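Side-chain contact in hemolysin-related protein (Vibrio cholerae serotype O1, PDB 6MLT), which is a secreted biofilm matrix protein that binds calcium and probably carbohydrate, and probably helps the biofilm adhere to surfaces: residues Met455-Ala458 / Gln459-Val463. Sequence-based numbering, arbitrary orientation.
Sequences MYDA and QGNKV
Asp457 OD1 accepts two backbone hydrogen bonds, from Gln459 N and Asn461 N, each 2.9 Å away, in a beta hairpin with a type I turn and G1 bulge. The bond to Gln459 N makes an Asx turn. The two donors come from opposite faces of the carboxylate plane. The chi1 of Asp457, 70°, sets CG between its own backbone N and carbonyl carbon, which brings OD1 to these N-H groups. A hydrogen bond from Gly460 N to Asp457 O, 3.1 Å, closes the turn. At the positive phi of Gly460, 93°, a CB would crowd Gln459 O. Strand 462-467 edges a four-stranded antiparallel meander, consistent with a beta-propeller blade. Hydrogen bonds from Asp457 N to Asn461 O and Val463 N to Met455 O join the arms. Between them Tyr456 and Lys462 form a non-hydrogen-bonded pair. Lys462 CB lies over the Tyr456 ring in a CH-pi contact, 4.2 Å from the centroid. Gly460 O meets the ring edge near CD2. On the opposite face, Met455 CG packs against Val463 CB. Trp264 and Lys263 hydrogen-bond to Ala458 O from outside the hairpin. One water accepts a weak bond from Lys462 NZ and sits 2.6 Å from Tyr456 OH.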
loop_
_atom_site.group_PDB
_atom_site.type_symbol
_atom_site.label_atom_id
_atom_site.label_comp_id
_atom_site.label_asym_id
_atom_site.label_seq_id
_atom_site.Cartn_x
_atom_site.Cartn_y
_atom_site.Cartn_z
ATOM N N MET A 455 -0.121 17.185 5.461
ATOM C CA MET A 455 0.452 15.897 5.830
ATOM C C MET A 455 0.111 15.603 7.283
ATOM O O MET A 455 0.334 16.447 8.159
ATOM C CB MET A 455 1.970 15.909 5.646
ATOM C CG MET A 455 2.695 14.663 6.157
ATOM S SD MET A 455 2.459 13.239 5.083
ATOM C CE MET A 455 3.409 13.753 3.652
ATOM N N TYR A 456 -0.416 14.407 7.532
ATOM C CA TYR A 456 -0.760 13.939 8.867
ATOM C C TYR A 456 0.058 12.702 9.224
ATOM O O TYR A 456 0.372 11.881 8.359
ATOM C CB TYR A 456 -2.255 13.602 8.952
ATOM C CG TYR A 456 -3.132 14.828 9.027
ATOM C CD1 TYR A 456 -3.486 15.524 7.879
ATOM C CD2 TYR A 456 -3.583 15.310 10.247
ATOM C CE1 TYR A 456 -4.277 16.652 7.948
ATOM C CE2 TYR A 456 -4.376 16.442 10.322
ATOM C CZ TYR A 456 -4.713 17.108 9.173
ATOM O OH TYR A 456 -5.502 18.236 9.230
ATOM N N ASP A 457 0.386 12.555 10.510
ATOM C CA ASP A 457 0.993 11.308 10.956
ATOM C C ASP A 457 -0.101 10.275 11.255
ATOM O O ASP A 457 -1.303 10.539 11.127
ATOM C CB ASP A 457 1.925 11.550 12.151
ATOM C CG ASP A 457 1.193 11.916 13.434
ATOM O OD1 ASP A 457 -0.039 11.750 13.535
ATOM O OD2 ASP A 457 1.886 12.382 14.362
ATOM N N ALA A 458 0.319 9.068 11.640
ATOM C CA ALA A 458 -0.633 7.974 11.817
ATOM C C ALA A 458 -1.644 8.242 12.927
ATOM O O ALA A 458 -2.724 7.635 12.925
ATOM C CB ALA A 458 0.118 6.672 12.106
ATOM N N GLN A 459 -1.328 9.135 13.861
ATOM C CA GLN A 459 -2.193 9.435 14.995
ATOM C C GLN A 459 -3.120 10.614 14.743
ATOM O O GLN A 459 -3.918 10.950 15.620
ATOM C CB GLN A 459 -1.351 9.724 16.244
ATOM C CG GLN A 459 -0.700 8.497 16.861
ATOM C CD GLN A 459 0.398 7.915 15.997
ATOM O OE1 GLN A 459 1.289 8.631 15.533
ATOM N NE2 GLN A 459 0.340 6.608 15.772
ATOM N N GLY A 460 -3.032 11.258 13.585
ATOM C CA GLY A 460 -3.894 12.380 13.289
ATOM C C GLY A 460 -3.324 13.735 13.638
ATOM O O GLY A 460 -4.067 14.723 13.611
ATOM N N ASN A 461 -2.043 13.817 13.972
ATOM C CA ASN A 461 -1.388 15.105 14.162
ATOM C C ASN A 461 -0.953 15.646 12.811
ATOM O O ASN A 461 -0.329 14.929 12.024
ATOM C CB ASN A 461 -0.169 14.980 15.074
ATOM C CG ASN A 461 -0.481 14.293 16.372
ATOM O OD1 ASN A 461 0.081 13.238 16.681
ATOM N ND2 ASN A 461 -1.385 14.877 17.141
ATOM N N LYS A 462 -1.268 16.909 12.548
ATOM C CA LYS A 462 -0.809 17.538 11.317
ATOM C C LYS A 462 0.681 17.833 11.417
ATOM O O LYS A 462 1.136 18.466 12.374
ATOM C CB LYS A 462 -1.582 18.824 11.049
ATOM C CG LYS A 462 -1.256 19.455 9.698
ATOM C CD LYS A 462 -2.341 20.415 9.260
ATOM C CE LYS A 462 -2.310 21.692 10.066
ATOM N NZ LYS A 462 -3.624 22.412 10.004
ATOM N N VAL A 463 1.438 17.370 10.429
ATOM C CA VAL A 463 2.882 17.569 10.414
ATOM C C VAL A 463 3.256 18.855 9.693
ATOM O O VAL A 463 4.122 19.598 10.157
ATOM C CB VAL A 463 3.570 16.347 9.771
ATOM C CG1 VAL A 463 5.084 16.499 9.826
ATOM C CG2 VAL A 463 3.130 15.059 10.461
HETATM O O HOH W 1 -5.591 20.030 11.130
#